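Local coordinates for protein pyruvate kinase (Pyrobaculum aerophilum, PDB 3QTG) that catalyses the last step of glycolysis, the divalent-metal-dependent transfer of a phosphoryl group from phosphoenolpyruvate to ADP, giving pyruvate and ATP, at residues 93-104 with 150-161; 122-133 with 166-174. All blocks are in the same frame, centred on the assembly; numbering follows the deposited sequence.

Contact 1 (93-104 with 150-161); sequences PINVQEGEVVKF and WIEAVAESSGVI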
# COMPACT_ATOMS: atom_id res chain seq x y z
N PRO A 93 -50.94 38.23 19.90
CA PRO A 93 -50.71 36.79 19.77
C PRO A 93 -51.78 36.11 18.93
O PRO A 93 -52.96 36.44 19.05
CB PRO A 93 -50.76 36.29 21.22
CG PRO A 93 -50.31 37.51 22.03
CD PRO A 93 -50.92 38.68 21.31
N ILE A 94 -51.37 35.23 18.03
CA ILE A 94 -52.31 34.51 17.18
C ILE A 94 -52.37 33.06 17.64
O ILE A 94 -51.35 32.37 17.67
CB ILE A 94 -51.91 34.60 15.68
CG1 ILE A 94 -52.08 36.03 15.17
CG2 ILE A 94 -52.77 33.65 14.81
CD1 ILE A 94 -51.06 36.42 14.13
N ASN A 95 -53.57 32.62 18.01
CA ASN A 95 -53.78 31.25 18.45
C ASN A 95 -54.17 30.37 17.28
O ASN A 95 -55.16 30.61 16.58
CB ASN A 95 -54.83 31.20 19.57
CG ASN A 95 -54.34 31.88 20.84
OD1 ASN A 95 -53.72 31.25 21.69
ND2 ASN A 95 -54.60 33.19 20.97
N VAL A 96 -53.35 29.35 17.08
CA VAL A 96 -53.47 28.46 15.94
C VAL A 96 -53.98 27.12 16.43
O VAL A 96 -53.47 26.58 17.42
CB VAL A 96 -52.08 28.37 15.22
CG1 VAL A 96 -51.88 27.06 14.48
CG2 VAL A 96 -51.91 29.56 14.29
N GLN A 97 -55.03 26.60 15.78
CA GLN A 97 -55.57 25.28 16.12
C GLN A 97 -55.05 24.25 15.15
O GLN A 97 -54.80 24.56 13.98
CB GLN A 97 -57.11 25.28 16.13
CG GLN A 97 -57.76 26.36 17.02
CD GLN A 97 -57.24 26.39 18.48
OE1 GLN A 97 -57.08 25.36 19.14
NE2 GLN A 97 -57.00 27.61 18.99
N GLU A 98 -54.85 23.03 15.64
CA GLU A 98 -54.41 21.92 14.79
C GLU A 98 -55.42 21.71 13.65
O GLU A 98 -56.62 21.69 13.90
CB GLU A 98 -54.29 20.64 15.63
CG GLU A 98 -53.84 19.41 14.83
CD GLU A 98 -53.73 18.15 15.68
OE1 GLU A 98 -53.45 18.26 16.90
OE2 GLU A 98 -53.89 17.03 15.11
N GLY A 99 -54.93 21.55 12.42
CA GLY A 99 -55.82 21.49 11.26
C GLY A 99 -56.25 22.83 10.65
O GLY A 99 -56.77 22.84 9.53
N GLU A 100 -56.05 23.94 11.36
CA GLU A 100 -56.38 25.29 10.85
C GLU A 100 -55.52 25.70 9.64
O GLU A 100 -54.31 25.51 9.63
CB GLU A 100 -56.20 26.34 11.96
CG GLU A 100 -56.70 27.76 11.62
CD GLU A 100 -56.64 28.74 12.80
OE1 GLU A 100 -56.55 28.29 13.96
OE2 GLU A 100 -56.69 29.98 12.56
N VAL A 101 -56.16 26.25 8.61
CA VAL A 101 -55.45 26.85 7.48
C VAL A 101 -55.04 28.28 7.87
O VAL A 101 -55.88 29.15 8.10
CB VAL A 101 -56.28 26.79 6.18
CG1 VAL A 101 -55.46 27.28 4.99
CG2 VAL A 101 -56.78 25.35 5.92
N VAL A 102 -53.74 28.49 7.99
CA VAL A 102 -53.16 29.74 8.46
C VAL A 102 -52.60 30.52 7.27
O VAL A 102 -51.95 29.95 6.39
CB VAL A 102 -52.03 29.45 9.52
CG1 VAL A 102 -51.47 30.75 10.07
CG2 VAL A 102 -52.57 28.59 10.68
N LYS A 103 -52.83 31.82 7.25
CA LYS A 103 -52.35 32.68 6.18
C LYS A 103 -51.16 33.56 6.60
O LYS A 103 -51.18 34.18 7.66
CB LYS A 103 -53.50 33.55 5.64
CG LYS A 103 -53.11 34.39 4.42
CD LYS A 103 -54.21 34.38 3.37
CE LYS A 103 -54.01 35.48 2.34
NZ LYS A 103 -55.31 35.91 1.72
N PHE A 104 -50.13 33.57 5.76
CA PHE A 104 -48.97 34.46 5.93
C PHE A 104 -48.97 35.48 4.81
O PHE A 104 -49.19 35.13 3.65
CB PHE A 104 -47.65 33.67 5.87
CG PHE A 104 -47.52 32.59 6.92
CD1 PHE A 104 -48.29 31.44 6.85
CD2 PHE A 104 -46.60 32.73 7.97
CE1 PHE A 104 -48.16 30.43 7.81
CE2 PHE A 104 -46.46 31.77 8.94
CZ PHE A 104 -47.24 30.59 8.87
N TRP A 150 -48.08 35.99 -0.49
CA TRP A 150 -48.83 35.28 0.54
C TRP A 150 -48.69 33.75 0.45
O TRP A 150 -48.33 33.20 -0.58
CB TRP A 150 -50.30 35.71 0.55
CG TRP A 150 -51.06 35.33 -0.67
CD1 TRP A 150 -51.30 36.12 -1.77
CD2 TRP A 150 -51.68 34.06 -0.94
NE1 TRP A 150 -52.04 35.42 -2.70
CE2 TRP A 150 -52.29 34.16 -2.22
CE3 TRP A 150 -51.80 32.86 -0.22
CZ2 TRP A 150 -52.99 33.09 -2.80
CZ3 TRP A 150 -52.49 31.81 -0.79
CH2 TRP A 150 -53.09 31.93 -2.07
N ILE A 151 -49.03 33.10 1.56
CA ILE A 151 -48.92 31.67 1.74
C ILE A 151 -50.07 31.20 2.63
O ILE A 151 -50.45 31.89 3.56
CB ILE A 151 -47.51 31.35 2.37
CG1 ILE A 151 -46.50 31.05 1.28
CG2 ILE A 151 -47.56 30.24 3.42
CD1 ILE A 151 -45.20 31.83 1.48
N GLU A 152 -50.62 30.04 2.32
CA GLU A 152 -51.47 29.33 3.25
C GLU A 152 -50.78 28.03 3.68
O GLU A 152 -50.14 27.36 2.87
CB GLU A 152 -52.83 29.04 2.60
CG GLU A 152 -53.68 30.32 2.36
CD GLU A 152 -54.93 30.07 1.52
OE1 GLU A 152 -54.97 29.05 0.77
OE2 GLU A 152 -55.87 30.88 1.61
N ALA A 153 -50.94 27.67 4.95
CA ALA A 153 -50.33 26.47 5.50
C ALA A 153 -51.20 25.85 6.60
O ALA A 153 -51.88 26.56 7.33
CB ALA A 153 -48.93 26.78 6.02
N VAL A 154 -51.20 24.53 6.71
CA VAL A 154 -52.04 23.85 7.69
C VAL A 154 -51.20 23.53 8.90
O VAL A 154 -50.14 22.88 8.77
CB VAL A 154 -52.67 22.53 7.11
CG1 VAL A 154 -53.35 21.70 8.21
CG2 VAL A 154 -53.66 22.85 6.00
N ALA A 155 -51.67 23.95 10.07
CA ALA A 155 -50.99 23.69 11.32
C ALA A 155 -51.13 22.20 11.68
O ALA A 155 -52.22 21.63 11.65
CB ALA A 155 -51.56 24.55 12.40
N GLU A 156 -49.99 21.58 11.99
CA GLU A 156 -49.93 20.18 12.36
C GLU A 156 -50.22 20.00 13.85
O GLU A 156 -50.51 18.90 14.28
CB GLU A 156 -48.58 19.58 11.95
CG GLU A 156 -48.37 19.59 10.45
CD GLU A 156 -47.02 19.06 9.99
OE1 GLU A 156 -46.29 18.39 10.78
OE2 GLU A 156 -46.67 19.31 8.82
N SER A 157 -50.17 21.10 14.60
CA SER A 157 -50.59 21.12 16.00
C SER A 157 -51.04 22.52 16.42
O SER A 157 -50.94 23.47 15.64
CB SER A 157 -49.47 20.60 16.92
OG SER A 157 -48.33 21.44 16.86
N SER A 158 -51.58 22.63 17.63
CA SER A 158 -51.96 23.89 18.25
C SER A 158 -50.74 24.68 18.72
O SER A 158 -49.68 24.12 18.95
CB SER A 158 -52.89 23.65 19.43
OG SER A 158 -54.21 23.49 18.98
N GLY A 159 -50.91 25.99 18.88
CA GLY A 159 -49.80 26.85 19.22
C GLY A 159 -50.19 28.31 19.19
O GLY A 159 -51.27 28.67 18.71
N VAL A 160 -49.32 29.15 19.73
CA VAL A 160 -49.57 30.58 19.80
C VAL A 160 -48.40 31.25 19.08
O VAL A 160 -47.25 31.04 19.45
CB VAL A 160 -49.65 31.06 21.27
CG1 VAL A 160 -49.91 32.55 21.35
CG2 VAL A 160 -50.75 30.29 22.00
N ILE A 161 -48.72 31.99 18.02
CA ILE A 161 -47.71 32.76 17.28
C ILE A 161 -47.65 34.18 17.82
O ILE A 161 -48.67 34.86 17.94
CB ILE A 161 -47.95 32.74 15.75
CG1 ILE A 161 -47.85 31.31 15.21
CG2 ILE A 161 -46.92 33.61 15.04
CD1 ILE A 161 -48.50 31.09 13.86
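Ile94 to Val96 pair with Gly159 to Ile161, and Val101 to Phe104 with Ile151 to Val154, as two antiparallel strand pairs in the B domain of pyruvate kinase, the small beta-rich domain inserted into the TIM barrel. The axes within each pair approach to 4.6 and 4.4 Å, at 150° and 148°. Between the pairs both chains bend: a type II turn carries Gln97 to Glu100, and Gly99 N meets Ala155 O at 2.8 Å. Gly99, with positive phi, sits where a side chain would strike the preceding carbonyl. The turn is also tied within itself: Glu100 OE1 takes the Gln97 N-H on its anti side, somewhat out of the carboxylate plane.

Phe104 packs against Ile151 and Ala153 on the face they share, its CD1 3.7 Å from Ile151 CG2, with Ile115 and Met134 adding to it. On the face of Lys103 and Glu152, Val101 crosses Val154 at a slant, while Lys103 NZ stands above the five-membered Trp150 ring, near enough for a weak cation-pi attraction at most. Val96 CG2 touches Ile161 CD1 at 3.8 Å, and the other methyl of Val96, CG1, opposite the backbone N (chi1 153°), presses tightly on Ala155 CB, 3.3 Å away.

Contact 2 (122-133 with 166-174); sequences FFSAVEQNDVIL and AIVVEGKDY
Lys172 reaches the 122-133 segment by two bends: chi2 at -72° and chi4 at 83° swing its NZ back among Ala125, Glu127 and Asp130. Phe122, with CG anti to its backbone N (chi1 176°), carries its ring across to Ile167 and Val169.

Three oxygens grip the ammonium group. Asp130 OD2 offers its syn lone pair at 2.7 Å from Lys172 NZ, Glu127 OE1 is met at the same distance on its anti side, somewhat out of the carboxylate plane, and Ala125 O, at the end of the helix, accepts almost head-on at 3.2 Å. Asp130 OD2 also takes the backbone N-H of Glu127, so one carboxylate oxygen braces the type II turn from Glu127 to Asp130 and holds the lysine. Its partner OD1 accepts from a water that bridges to Val131 N and Glu170 O. An alanine in place of Lys172 is likely to leave the carboxylates of Glu127 and Asp130 without their shared cation and Ala125 O without this donor.

Next to this network the packing is apolar. Phe122 CE1 lies 3.6 Å from Ile167 CG2 and close to Val169 CG2, which also meets Val126 CG2. Tyr174 OH lies at the edge of the Phe122 ring, 3.6 Å from Phe122 CD1, and donates to Ile167 O at 2.6 Å from well above the carbonyl plane. Along the strands, Leu133 and Val168 form an antiparallel hydrogen-bonded pair, and Val131 O receives Glu170 N; the Glu170 carboxylate goes on to a salt bridge with Arg140.

Strand 167-169 thus closes one margin of the mixed B-domain sheet, with helix 120-125 packed against it; beyond this strand the chain returns to the TIM barrel.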
# COMPACT_ATOMS: atom_id res chain seq x y z
N PHE A 122 -38.69 35.18 2.47
CA PHE A 122 -39.53 34.10 2.98
C PHE A 122 -40.44 33.61 1.84
O PHE A 122 -40.55 32.40 1.59
CB PHE A 122 -40.39 34.54 4.17
CG PHE A 122 -41.35 33.47 4.69
CD1 PHE A 122 -40.89 32.38 5.43
CD2 PHE A 122 -42.71 33.54 4.40
CE1 PHE A 122 -41.76 31.40 5.90
CE2 PHE A 122 -43.61 32.58 4.85
CZ PHE A 122 -43.12 31.48 5.61
N PHE A 123 -41.06 34.55 1.15
CA PHE A 123 -41.99 34.19 0.08
C PHE A 123 -41.29 33.59 -1.14
O PHE A 123 -41.81 32.66 -1.74
CB PHE A 123 -42.97 35.36 -0.21
CG PHE A 123 -43.75 35.74 1.01
CD1 PHE A 123 -44.93 35.07 1.33
CD2 PHE A 123 -43.25 36.69 1.91
CE1 PHE A 123 -45.63 35.38 2.51
CE2 PHE A 123 -43.94 36.99 3.08
CZ PHE A 123 -45.14 36.34 3.38
N SER A 124 -40.08 34.07 -1.45
CA SER A 124 -39.28 33.46 -2.52
C SER A 124 -38.80 32.04 -2.21
O SER A 124 -38.62 31.26 -3.13
CB SER A 124 -38.07 34.33 -2.85
OG SER A 124 -38.50 35.63 -3.18
N ALA A 125 -38.61 31.72 -0.94
CA ALA A 125 -38.09 30.40 -0.53
C ALA A 125 -39.16 29.29 -0.45
O ALA A 125 -38.83 28.10 -0.55
CB ALA A 125 -37.35 30.52 0.80
N VAL A 126 -40.42 29.68 -0.25
CA VAL A 126 -41.50 28.73 0.04
C VAL A 126 -42.22 28.21 -1.21
O VAL A 126 -42.61 28.99 -2.10
CB VAL A 126 -42.54 29.32 1.07
CG1 VAL A 126 -43.77 28.41 1.19
CG2 VAL A 126 -41.91 29.53 2.45
N GLU A 127 -42.38 26.89 -1.27
CA GLU A 127 -43.19 26.21 -2.29
C GLU A 127 -44.25 25.35 -1.60
O GLU A 127 -44.15 25.05 -0.41
CB GLU A 127 -42.31 25.30 -3.16
CG GLU A 127 -41.18 26.00 -3.88
CD GLU A 127 -40.23 25.02 -4.55
OE1 GLU A 127 -39.48 24.30 -3.84
OE2 GLU A 127 -40.24 24.96 -5.81
N GLN A 128 -45.24 24.94 -2.38
CA GLN A 128 -46.23 23.97 -1.92
C GLN A 128 -45.59 22.69 -1.39
O GLN A 128 -44.66 22.16 -1.99
CB GLN A 128 -47.20 23.63 -3.03
CG GLN A 128 -48.55 23.23 -2.51
CD GLN A 128 -49.51 22.93 -3.61
OE1 GLN A 128 -49.67 23.71 -4.54
NE2 GLN A 128 -50.16 21.77 -3.53
N ASN A 129 -46.10 22.22 -0.25
CA ASN A 129 -45.60 21.04 0.48
C ASN A 129 -44.35 21.26 1.33
O ASN A 129 -43.91 20.33 1.99
CB ASN A 129 -45.43 19.80 -0.41
CG ASN A 129 -46.71 19.42 -1.12
OD1 ASN A 129 -46.78 19.44 -2.36
ND2 ASN A 129 -47.76 19.12 -0.35
N ASP A 130 -43.82 22.48 1.34
CA ASP A 130 -42.76 22.83 2.29
C ASP A 130 -43.35 22.88 3.68
O ASP A 130 -44.55 23.12 3.82
CB ASP A 130 -42.15 24.20 1.99
CG ASP A 130 -41.04 24.14 0.98
OD1 ASP A 130 -40.37 23.08 0.87
OD2 ASP A 130 -40.82 25.16 0.29
N VAL A 131 -42.50 22.71 4.68
CA VAL A 131 -42.89 22.78 6.08
C VAL A 131 -42.24 24.01 6.75
O VAL A 131 -41.01 24.21 6.69
CB VAL A 131 -42.51 21.50 6.84
CG1 VAL A 131 -42.87 21.60 8.32
CG2 VAL A 131 -43.17 20.24 6.16
N ILE A 132 -43.09 24.82 7.38
CA ILE A 132 -42.68 26.04 8.03
C ILE A 132 -42.50 25.74 9.52
O ILE A 132 -43.35 25.11 10.12
CB ILE A 132 -43.74 27.14 7.81
CG1 ILE A 132 -43.74 27.59 6.35
CG2 ILE A 132 -43.52 28.32 8.77
CD1 ILE A 132 -45.02 28.27 5.99
N LEU A 133 -41.40 26.21 10.10
CA LEU A 133 -41.07 25.90 11.49
C LEU A 133 -41.04 27.13 12.37
O LEU A 133 -40.32 28.08 12.10
CB LEU A 133 -39.71 25.19 11.58
CG LEU A 133 -39.50 23.93 10.76
CD1 LEU A 133 -38.00 23.54 10.79
CD2 LEU A 133 -40.40 22.82 11.32
N ALA A 166 -38.99 33.85 15.47
CA ALA A 166 -38.30 33.43 14.25
C ALA A 166 -39.02 32.34 13.42
O ALA A 166 -39.76 31.51 13.96
CB ALA A 166 -36.88 32.97 14.61
N ILE A 167 -38.77 32.33 12.11
CA ILE A 167 -39.47 31.44 11.18
C ILE A 167 -38.43 30.85 10.27
O ILE A 167 -37.60 31.56 9.70
CB ILE A 167 -40.54 32.19 10.32
CG1 ILE A 167 -41.44 33.10 11.16
CG2 ILE A 167 -41.41 31.23 9.52
CD1 ILE A 167 -42.19 34.15 10.29
N VAL A 168 -38.46 29.53 10.16
CA VAL A 168 -37.51 28.78 9.33
C VAL A 168 -38.32 27.88 8.40
O VAL A 168 -39.38 27.42 8.78
CB VAL A 168 -36.52 28.00 10.24
CG1 VAL A 168 -35.69 26.97 9.43
CG2 VAL A 168 -35.60 28.99 10.99
N VAL A 169 -37.84 27.67 7.17
CA VAL A 169 -38.48 26.76 6.24
C VAL A 169 -37.60 25.50 6.20
O VAL A 169 -36.44 25.57 5.77
CB VAL A 169 -38.67 27.38 4.82
CG1 VAL A 169 -39.44 26.43 3.89
CG2 VAL A 169 -39.43 28.74 4.90
N GLU A 170 -38.14 24.38 6.67
CA GLU A 170 -37.44 23.08 6.71
C GLU A 170 -36.77 22.75 5.38
O GLU A 170 -37.44 22.59 4.37
CB GLU A 170 -38.43 21.99 7.08
CG GLU A 170 -37.83 20.61 7.34
CD GLU A 170 -38.90 19.62 7.75
OE1 GLU A 170 -39.68 19.22 6.87
OE2 GLU A 170 -38.98 19.27 8.95
N GLY A 171 -35.43 22.66 5.39
CA GLY A 171 -34.65 22.32 4.19
C GLY A 171 -34.48 23.41 3.14
O GLY A 171 -34.00 23.13 2.04
N LYS A 172 -34.89 24.65 3.46
CA LYS A 172 -34.74 25.78 2.54
C LYS A 172 -33.89 26.88 3.16
O LYS A 172 -33.98 27.14 4.35
CB LYS A 172 -36.09 26.39 2.13
CG LYS A 172 -37.02 25.47 1.35
CD LYS A 172 -36.54 25.22 -0.06
CE LYS A 172 -37.49 24.27 -0.77
NZ LYS A 172 -38.67 25.00 -1.33
N ASP A 173 -33.07 27.51 2.33
CA ASP A 173 -32.28 28.66 2.73
C ASP A 173 -32.93 29.96 2.27
O ASP A 173 -33.49 30.03 1.17
CB ASP A 173 -30.89 28.57 2.11
CG ASP A 173 -30.07 27.44 2.68
OD1 ASP A 173 -28.94 27.73 3.13
OD2 ASP A 173 -30.55 26.28 2.67
N TYR A 174 -32.84 30.99 3.10
CA TYR A 174 -33.25 32.32 2.69
C TYR A 174 -32.17 33.11 1.92
O TYR A 174 -31.03 33.22 2.38
CB TYR A 174 -33.66 33.14 3.91
CG TYR A 174 -34.80 32.59 4.74
CD1 TYR A 174 -35.99 32.14 4.15
CD2 TYR A 174 -34.70 32.58 6.12
CE1 TYR A 174 -37.04 31.66 4.95
CE2 TYR A 174 -35.72 32.12 6.91
CZ TYR A 174 -36.90 31.67 6.32
OH TYR A 174 -37.89 31.23 7.14
O HOH W 1 -39.90 21.89 3.50

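In the fold
Contacts 1 and 2 lie in the same B domain, their centres 15 Å apart, and their segments alternate along the chain. Strands 101-106 and 150-155 of contact 1 share a six-stranded mixed sheet with strands 131-134 and 167-169 of contact 2, whereas strands 94-96 and 159-161 form a separate two-stranded sheet. Ile151 joins the contacts directly: its CD1 is 3.7 Å from Val126 CB and also packs on the Phe123 ring. The side chain of Lys165, which by similarity binds ATP, is about 6 Å from that of Ile161. The side chain of Arg87, another probable ATP ligand, is about 4 Å from that of Ala166. Only one end of each contact therefore comes near the probable ATP site.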